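Local coordinates for protein spherulin-4 (Aspergillus clavatus, PDB 5C5G) that probably acts as a glycoside hydrolase in galactosaminogalactan biosynthesis and binds N-acetyl-D-galactosamine in a (beta/alpha) barrel, at residues G21-L26 with P63-Y68; R72-V77 with D146-H151. One frame throughout, in Å; residues are numbered along the deposited sequence.

In the fold
The chain enters the barrel with strand 9-13 and passes through a loop into residues 21-26, which lead into helix 24-32. Strand 38-42 follows, then helix 56-66. Interaction 1 closes this excursion by joining the turn and first residues of helix 24-32 to helix 56-66, on the outside of the barrel. Strand 71-78 comes next and opens interaction 2, which closes when side chains at 146-151, one strand beyond its neighbour 112-116, meet it. The two contacts follow in series and neither encloses the other. The centres of interactions 1 and 2 lie about 17 Å apart. Leu-73 joins them, since its CD1 packs on CB of Ala-66, between the inner strand and the outer helix.

Interaction 1: residues G21-L26 with P63-Y68; sequences GAWDPL and PKLASY
The hydroxyl OG of Ser-67 donates to O of Lys-64 at 2.7 Å, on the segment whose Leu-65 meets Trp-23 and Leu-26. The contact joins the loop leading into helix 24-32, and that helix's first turn, to helix 56-66 in a (beta/alpha) barrel. Residues 21-26 make a type I beta turn, from Gly-21 to Asp-24, and then enter helix 24-32. Residues 63-68 carry the last part of helix 56-66 and the residues after it. The serine hydroxyl comes in tilted 33° from the carbonyl plane of Lys-64. At the next residue, O of Leu-65 accepts a hydrogen bond from N of Tyr-68, and the tyrosine ring meets that oxygen with its edge, in the plane.

The contact itself is apolar and buried. Leu-65 reaches across with CD1, which its extended second torsion (chi2 -175°) carries away from the helix. This methyl meets the six-membered part of the Trp-23 indole obliquely, 3.5 Å from CE3. It also touches CZ3. The two side chains cross at about a right angle. The same methyl lies 3.9 Å from CD2 of Leu-26, so one branch of Leu-65 serves both partners. Leu-26 has CG anti to its own N (chi1 172°), which brings the end of the chain nearer to the other helix than the direction of its CB suggests.

The indole is also held by a hydrogen bond from NE1 to O of Val-16. Leu-14, Pro-18, Ile-42 and Ile-62 also pack on it. Its side chain is about 8 Å from that of Tyr-15, which binds N-acetyl-D-galactosamine.

Charges lie at the margin. NZ of Lys-64 makes a salt bridge with OE1 of Glu-61, and OD1 of Asp-24 stays 5.0 Å from that same NZ.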
ATOM      1  N   GLY A  21      18.552 -11.095  -0.863  1.00 20.79           N
ATOM      2  CA  GLY A  21      18.267 -11.164   0.559  1.00 21.58           C
ATOM      3  C   GLY A  21      17.484  -9.994   1.129  1.00 20.46           C
ATOM      4  O   GLY A  21      16.926 -10.109   2.226  1.00 21.02           O
ATOM      5  N   ALA A  22      17.385  -8.882   0.397  1.00 17.72           N
ATOM      6  CA  ALA A  22      16.817  -7.666   0.966  1.00 17.25           C
ATOM      7  C   ALA A  22      15.344  -7.803   1.326  1.00 16.25           C
ATOM      8  O   ALA A  22      14.870  -7.154   2.259  1.00 18.03           O
ATOM      9  CB  ALA A  22      17.014  -6.483   0.029  1.00 19.83           C
ATOM     10  N   TRP A  23      14.601  -8.595   0.558  1.00 15.09           N
ATOM     11  CA  TRP A  23      13.180  -8.774   0.797  1.00 13.89           C
ATOM     12  C   TRP A  23      12.875  -9.971   1.702  1.00 15.22           C
ATOM     13  O   TRP A  23      11.702 -10.247   1.970  1.00 15.10           O
ATOM     14  CB  TRP A  23      12.439  -8.880  -0.535  1.00 13.44           C
ATOM     15  CG  TRP A  23      12.356  -7.588  -1.286  1.00 13.37           C
ATOM     16  CD1 TRP A  23      12.858  -6.381  -0.912  1.00 14.02           C
ATOM     17  CD2 TRP A  23      11.712  -7.381  -2.543  1.00 12.37           C
ATOM     18  NE1 TRP A  23      12.559  -5.425  -1.861  1.00 13.87           N
ATOM     19  CE2 TRP A  23      11.857  -6.017  -2.874  1.00 12.01           C
ATOM     20  CE3 TRP A  23      11.022  -8.220  -3.424  1.00 14.17           C
ATOM     21  CZ2 TRP A  23      11.337  -5.473  -4.046  1.00 13.50           C
ATOM     22  CZ3 TRP A  23      10.502  -7.675  -4.588  1.00 14.39           C
ATOM     23  CH2 TRP A  23      10.667  -6.317  -4.888  1.00 13.73           C
ATOM     24  N   ASP A  24      13.914 -10.634   2.206  1.00 15.53           N
ATOM     25  CA  ASP A  24      13.723 -11.814   3.034  1.00 15.67           C
ATOM     26  C   ASP A  24      12.827 -11.566   4.245  1.00 15.56           C
ATOM     27  O   ASP A  24      12.010 -12.414   4.567  1.00 15.34           O
ATOM     28  CB  ASP A  24      15.064 -12.380   3.512  1.00 19.72           C
ATOM     29  CG  ASP A  24      15.812 -13.167   2.430  1.00 22.68           C
ATOM     30  OD1 ASP A  24      15.379 -13.200   1.261  1.00 22.63           O
ATOM     31  OD2 ASP A  24      16.854 -13.762   2.765  1.00 26.42           O
ATOM     32  N   PRO A  25      12.960 -10.413   4.922  1.00 14.45           N
ATOM     33  CA  PRO A  25      12.095 -10.246   6.101  1.00 15.45           C
ATOM     34  C   PRO A  25      10.615 -10.190   5.748  1.00 13.95           C
ATOM     35  O   PRO A  25       9.775 -10.539   6.582  1.00 13.59           O
ATOM     36  CB  PRO A  25      12.561  -8.912   6.689  1.00 16.45           C
ATOM     37  CG  PRO A  25      13.975  -8.780   6.249  1.00 16.78           C
ATOM     38  CD  PRO A  25      13.977  -9.357   4.848  1.00 15.61           C
ATOM     39  N   LEU A  26      10.293  -9.773   4.530  1.00 12.39           N
ATOM     40  CA  LEU A  26       8.919  -9.788   4.075  1.00 11.99           C
ATOM     41  C   LEU A  26       8.519 -11.206   3.687  1.00 12.42           C
ATOM     42  O   LEU A  26       7.455 -11.702   4.090  1.00 13.00           O
ATOM     43  CB  LEU A  26       8.708  -8.823   2.901  1.00 11.75           C
ATOM     44  CG  LEU A  26       7.337  -8.911   2.231  1.00 11.58           C
ATOM     45  CD1 LEU A  26       6.212  -8.611   3.194  1.00 11.90           C
ATOM     46  CD2 LEU A  26       7.276  -7.964   1.056  1.00 13.22           C
ATOM     47  N   PRO A  63       8.759 -12.053  -8.986  1.00 13.69           N
ATOM     48  CA  PRO A  63       8.027 -13.318  -9.135  1.00 14.25           C
ATOM     49  C   PRO A  63       8.000 -14.173  -7.872  1.00 15.46           C
ATOM     50  O   PRO A  63       7.046 -14.928  -7.669  1.00 16.39           O
ATOM     51  CB  PRO A  63       8.790 -14.024 -10.266  1.00 17.09           C
ATOM     52  CG  PRO A  63       9.358 -12.921 -11.054  1.00 18.90           C
ATOM     53  CD  PRO A  63       9.778 -11.900 -10.040  1.00 14.17           C
ATOM     54  N   LYS A  64       9.028 -14.070  -7.040  1.00 14.49           N
ATOM     55  CA  LYS A  64       9.041 -14.813  -5.784  1.00 15.75           C
ATOM     56  C   LYS A  64       7.903 -14.371  -4.870  1.00 14.71           C
ATOM     57  O   LYS A  64       7.246 -15.198  -4.244  1.00 16.81           O
ATOM     58  CB  LYS A  64      10.383 -14.662  -5.071  1.00 17.43           C
ATOM     59  CG  LYS A  64      11.525 -15.317  -5.828  1.00 20.02           C
ATOM     60  CD  LYS A  64      12.894 -14.836  -5.364  1.00 23.49           C
ATOM     61  CE  LYS A  64      13.115 -15.064  -3.884  1.00 25.36           C
ATOM     62  NZ  LYS A  64      14.429 -14.514  -3.448  1.00 25.38           N
ATOM     63  N   LEU A  65       7.668 -13.067  -4.794  1.00 13.27           N
ATOM     64  CA  LEU A  65       6.562 -12.574  -3.974  1.00 13.00           C
ATOM     65  C   LEU A  65       5.231 -12.878  -4.623  1.00 13.38           C
ATOM     66  O   LEU A  65       4.270 -13.240  -3.939  1.00 14.05           O
ATOM     67  CB  LEU A  65       6.662 -11.064  -3.725  1.00 14.09           C
ATOM     68  CG  LEU A  65       7.860 -10.549  -2.935  1.00 14.38           C
ATOM     69  CD1 LEU A  65       7.704  -9.065  -2.699  1.00 13.25           C
ATOM     70  CD2 LEU A  65       8.040 -11.276  -1.611  1.00 18.70           C
ATOM     71  N   ALA A  66       5.164 -12.718  -5.939  1.00 13.24           N
ATOM     72  CA  ALA A  66       3.925 -12.938  -6.677  1.00 13.95           C
ATOM     73  C   ALA A  66       3.447 -14.384  -6.559  1.00 15.78           C
ATOM     74  O   ALA A  66       2.266 -14.658  -6.713  1.00 17.31           O
ATOM     75  CB  ALA A  66       4.108 -12.569  -8.134  1.00 15.77           C
ATOM     76  N   SER A  67       4.364 -15.305  -6.278  1.00 15.30           N
ATOM     77  CA  SER A  67       4.020 -16.717  -6.159  1.00 17.07           C
ATOM     78  C   SER A  67       3.169 -17.044  -4.932  1.00 16.83           C
ATOM     79  O   SER A  67       2.576 -18.119  -4.864  1.00 19.24           O
ATOM     80  CB  SER A  67       5.296 -17.562  -6.135  1.00 20.72           C
ATOM     81  OG  SER A  67       5.945 -17.485  -4.879  1.00 28.05           O
ATOM     82  N   TYR A  68       3.118 -16.144  -3.955  1.00 15.72           N
ATOM     83  CA  TYR A  68       2.334 -16.384  -2.741  1.00 17.25           C
ATOM     84  C   TYR A  68       0.910 -15.904  -2.926  1.00 14.60           C
ATOM     85  O   TYR A  68       0.676 -14.756  -3.299  1.00 17.54           O
ATOM     86  CB  TYR A  68       2.959 -15.649  -1.559  1.00 16.48           C
ATOM     87  CG  TYR A  68       4.253 -16.254  -1.091  1.00 15.56           C
ATOM     88  CD1 TYR A  68       4.259 -17.273  -0.158  1.00 18.55           C
ATOM     89  CD2 TYR A  68       5.467 -15.799  -1.573  1.00 17.30           C
ATOM     90  CE1 TYR A  68       5.442 -17.836   0.281  1.00 20.64           C
ATOM     91  CE2 TYR A  68       6.655 -16.355  -1.144  1.00 19.51           C
ATOM     92  CZ  TYR A  68       6.639 -17.371  -0.217  1.00 19.26           C
ATOM     93  OH  TYR A  68       7.820 -17.938   0.221  1.00 22.59           O
TER

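Interaction 2: residues R72-V77 with D146-H151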
ATOM      1  N   ARG A  72      -0.756  -9.459  -2.688  1.00  9.76           N
ATOM      2  CA  ARG A  72      -1.254  -8.684  -3.819  1.00  9.92           C
ATOM      3  C   ARG A  72      -0.284  -7.567  -4.097  1.00 10.01           C
ATOM      4  O   ARG A  72      -0.213  -6.584  -3.348  1.00 10.15           O
ATOM      5  CB  ARG A  72      -2.636  -8.112  -3.516  1.00 12.74           C
ATOM      6  CG  ARG A  72      -3.728  -9.161  -3.377  1.00 20.72           C
ATOM      7  CD  ARG A  72      -3.955  -9.936  -4.680  1.00 28.23           C
ATOM      8  NE  ARG A  72      -4.996 -10.957  -4.529  1.00 33.11           N
ATOM      9  CZ  ARG A  72      -4.771 -12.203  -4.125  1.00 37.06           C
ATOM     10  NH1 ARG A  72      -5.782 -13.055  -4.011  1.00 33.60           N
ATOM     11  NH2 ARG A  72      -3.537 -12.605  -3.840  1.00 29.86           N
ATOM     12  N   LEU A  73       0.499  -7.729  -5.159  1.00  8.94           N
ATOM     13  CA  LEU A  73       1.449  -6.723  -5.575  1.00  8.87           C
ATOM     14  C   LEU A  73       0.739  -5.614  -6.328  1.00  8.35           C
ATOM     15  O   LEU A  73      -0.140  -5.859  -7.144  1.00  9.56           O
ATOM     16  CB  LEU A  73       2.496  -7.312  -6.511  1.00 10.10           C
ATOM     17  CG  LEU A  73       3.432  -8.323  -5.882  1.00 10.49           C
ATOM     18  CD1 LEU A  73       4.302  -8.956  -6.936  1.00 16.85           C
ATOM     19  CD2 LEU A  73       4.313  -7.717  -4.831  1.00 18.10           C
ATOM     20  N   LEU A  74       1.178  -4.391  -6.065  1.00  8.06           N
ATOM     21  CA  LEU A  74       0.695  -3.210  -6.781  1.00  7.89           C
ATOM     22  C   LEU A  74       1.880  -2.454  -7.341  1.00  8.43           C
ATOM     23  O   LEU A  74       2.917  -2.329  -6.686  1.00  9.32           O
ATOM     24  CB  LEU A  74      -0.058  -2.263  -5.842  1.00  8.31           C
ATOM     25  CG  LEU A  74      -1.213  -2.848  -5.021  1.00  9.25           C
ATOM     26  CD1 LEU A  74      -1.804  -1.758  -4.142  1.00 10.50           C
ATOM     27  CD2 LEU A  74      -2.295  -3.431  -5.875  1.00  9.94           C
ATOM     28  N   GLY A  75       1.700  -1.892  -8.524  1.00  8.53           N
ATOM     29  CA  GLY A  75       2.716  -1.020  -9.095  1.00  8.18           C
ATOM     30  C   GLY A  75       2.529   0.431  -8.665  1.00  8.36           C
ATOM     31  O   GLY A  75       1.430   0.974  -8.813  1.00  8.67           O
ATOM     32  N   TYR A  76       3.587   1.067  -8.177  1.00  8.26           N
ATOM     33  CA  TYR A  76       3.566   2.480  -7.805  1.00  8.52           C
ATOM     34  C   TYR A  76       3.499   3.374  -9.039  1.00  8.63           C
ATOM     35  O   TYR A  76       4.322   3.228  -9.951  1.00  8.43           O
ATOM     36  CB  TYR A  76       4.839   2.796  -7.014  1.00  9.65           C
ATOM     37  CG  TYR A  76       5.014   4.241  -6.609  1.00  8.86           C
ATOM     38  CD1 TYR A  76       5.393   5.204  -7.535  1.00  8.96           C
ATOM     39  CD2 TYR A  76       4.860   4.626  -5.288  1.00  9.76           C
ATOM     40  CE1 TYR A  76       5.563   6.520  -7.167  1.00 10.18           C
ATOM     41  CE2 TYR A  76       5.035   5.941  -4.906  1.00 11.17           C
ATOM     42  CZ  TYR A  76       5.374   6.888  -5.851  1.00 10.66           C
ATOM     43  OH  TYR A  76       5.547   8.206  -5.491  1.00 12.40           O
ATOM     44  N   VAL A  77       2.552   4.309  -9.049  1.00  8.50           N
ATOM     45  CA  VAL A  77       2.460   5.315 -10.107  1.00  9.25           C
ATOM     46  C   VAL A  77       2.201   6.671  -9.468  1.00  9.74           C
ATOM     47  O   VAL A  77       1.249   6.824  -8.690  1.00 10.66           O
ATOM     48  CB  VAL A  77       1.331   4.991 -11.106  1.00  8.61           C
ATOM     49  CG1 VAL A  77       1.210   6.098 -12.164  1.00 10.13           C
ATOM     50  CG2 VAL A  77       1.576   3.648 -11.781  1.00  9.23           C
ATOM     51  N   ASP A 146      -7.310  -9.033 -10.067  1.00 12.29           N
ATOM     52  CA  ASP A 146      -7.899  -8.096  -9.120  1.00 12.11           C
ATOM     53  C   ASP A 146      -8.107  -6.685  -9.660  1.00 11.72           C
ATOM     54  O   ASP A 146      -9.072  -6.022  -9.314  1.00 11.47           O
ATOM     55  CB  ASP A 146      -7.036  -8.017  -7.866  1.00 13.90           C
ATOM     56  CG  ASP A 146      -6.746  -9.382  -7.285  1.00 22.19           C
ATOM     57  OD1 ASP A 146      -5.905 -10.100  -7.850  1.00 18.54           O
ATOM     58  OD2 ASP A 146      -7.372  -9.743  -6.268  1.00 34.85           O
ATOM     59  N   HIS A 147      -7.171  -6.209 -10.464  1.00 10.20           N
ATOM     60  CA  HIS A 147      -7.206  -4.835 -10.955  1.00 10.16           C
ATOM     61  C   HIS A 147      -7.439  -3.855  -9.808  1.00 10.08           C
ATOM     62  O   HIS A 147      -8.265  -2.950  -9.883  1.00 10.52           O
ATOM     63  CB  HIS A 147      -8.297  -4.666 -12.010  1.00 11.97           C
ATOM     64  CG  HIS A 147      -8.109  -5.524 -13.227  1.00 12.28           C
ATOM     65  ND1 HIS A 147      -7.486  -5.068 -14.367  1.00 12.45           N
ATOM     66  CD2 HIS A 147      -8.460  -6.807 -13.478  1.00 13.63           C
ATOM     67  CE1 HIS A 147      -7.462  -6.031 -15.273  1.00 14.01           C
ATOM     68  NE2 HIS A 147      -8.052  -7.097 -14.762  1.00 13.34           N
ATOM     69  N   TYR A 148      -6.679  -4.039  -8.743  1.00  8.70           N
ATOM     70  CA  TYR A 148      -6.840  -3.254  -7.522  1.00  8.82           C
ATOM     71  C   TYR A 148      -6.381  -1.818  -7.741  1.00  8.10           C
ATOM     72  O   TYR A 148      -5.432  -1.563  -8.486  1.00  9.73           O
ATOM     73  CB  TYR A 148      -5.967  -3.892  -6.455  1.00 12.10           C
ATOM     74  CG  TYR A 148      -6.401  -3.851  -5.014  1.00 22.81           C
ATOM     75  CD1 TYR A 148      -7.532  -4.535  -4.581  1.00 25.37           C
ATOM     76  CD2 TYR A 148      -5.615  -3.208  -4.062  1.00 23.91           C
ATOM     77  CE1 TYR A 148      -7.895  -4.525  -3.242  1.00 30.45           C
ATOM     78  CE2 TYR A 148      -5.964  -3.201  -2.722  1.00 24.74           C
ATOM     79  CZ  TYR A 148      -7.100  -3.858  -2.319  1.00 33.36           C
ATOM     80  OH  TYR A 148      -7.438  -3.847  -0.985  1.00 33.85           O
ATOM     81  N   VAL A 149      -7.039  -0.882  -7.073  1.00  8.49           N
ATOM     82  CA  VAL A 149      -6.680   0.530  -7.114  1.00  8.49           C
ATOM     83  C   VAL A 149      -6.541   1.054  -5.695  1.00  7.80           C
ATOM     84  O   VAL A 149      -7.480   0.967  -4.894  1.00  8.99           O
ATOM     85  CB  VAL A 149      -7.757   1.356  -7.829  1.00  9.25           C
ATOM     86  CG1 VAL A 149      -7.462   2.855  -7.727  1.00 11.15           C
ATOM     87  CG2 VAL A 149      -7.843   0.950  -9.291  1.00 10.90           C
ATOM     88  N   VAL A 150      -5.369   1.600  -5.387  1.00  7.99           N
ATOM     89  CA  VAL A 150      -5.147   2.271  -4.106  1.00  8.54           C
ATOM     90  C   VAL A 150      -4.726   3.700  -4.381  1.00  8.04           C
ATOM     91  O   VAL A 150      -3.964   3.948  -5.317  1.00  8.85           O
ATOM     92  CB  VAL A 150      -4.090   1.538  -3.244  1.00  9.18           C
ATOM     93  CG1 VAL A 150      -3.777   2.285  -1.942  1.00  9.62           C
ATOM     94  CG2 VAL A 150      -4.559   0.132  -2.920  1.00 11.07           C
ATOM     95  N   HIS A 151      -5.246   4.632  -3.586  1.00  8.01           N
ATOM     96  CA  HIS A 151      -4.848   6.027  -3.640  1.00  7.75           C
ATOM     97  C   HIS A 151      -4.084   6.391  -2.394  1.00  8.35           C
ATOM     98  O   HIS A 151      -4.444   5.949  -1.301  1.00  9.28           O
ATOM     99  CB  HIS A 151      -6.083   6.923  -3.679  1.00  9.16           C
ATOM    100  CG  HIS A 151      -6.832   6.867  -4.963  1.00  9.23           C
ATOM    101  ND1 HIS A 151      -8.027   7.520  -5.144  1.00 11.31           N
ATOM    102  CD2 HIS A 151      -6.551   6.247  -6.132  1.00  9.90           C
ATOM    103  CE1 HIS A 151      -8.451   7.307  -6.379  1.00 10.99           C
ATOM    104  NE2 HIS A 151      -7.578   6.536  -6.996  1.00 10.67           N
TER
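The backbones at Leu-74 and Tyr-148 run parallel but are not neighbours in the sheet, with their CA atoms 7.6 Å apart and strand 112-116 between them in strand order. Their side chains meet past the intervening strand. Leu-74 is the centre of the apolar part and uses its two methyls on different partners. CD2 lies 3.7 Å from CB of Tyr-148 and also meets CD2 of the ring, which it approaches obliquely. CD1 packs against CG2 of Val-150 at 3.6 Å, where the two side chains cross at about a right angle. With CG1 of Val-150 anti to its backbone N (chi1 176°), it is CG2 that is presented to Leu-74. The hydroxyl of Tyr-148 is hydrogen-bonded to OE2 of Glu-227.

A salt bridge joins Arg-72, near the start of its strand, to Asp-146 in the loop just before strand 148-152. NE of Arg-72 donates to OD2 of Asp-146 at 3.2 Å, with an N-H...O angle of 147°. The hydrogen bond reaches the oxygen from above the carboxylate plane, and the guanidinium and carboxylate planes are 56° apart. OD1 of the same aspartate pairs with NE of Arg-111, so two arginines share one carboxylate. NH2 of Arg-72 hydrogen-bonds to O of Glu-69, which probably helps to fix the turn of the guanidinium.

Further along the strand, OH of Tyr-76 is hydrogen-bonded to OD2 of Asp-116. Both residues bind N-acetyl-D-galactosamine. Inward side chains from non-adjacent parallel strands meeting in this way form the core of a TIM barrel, here with ligand-binding residues further along the strands.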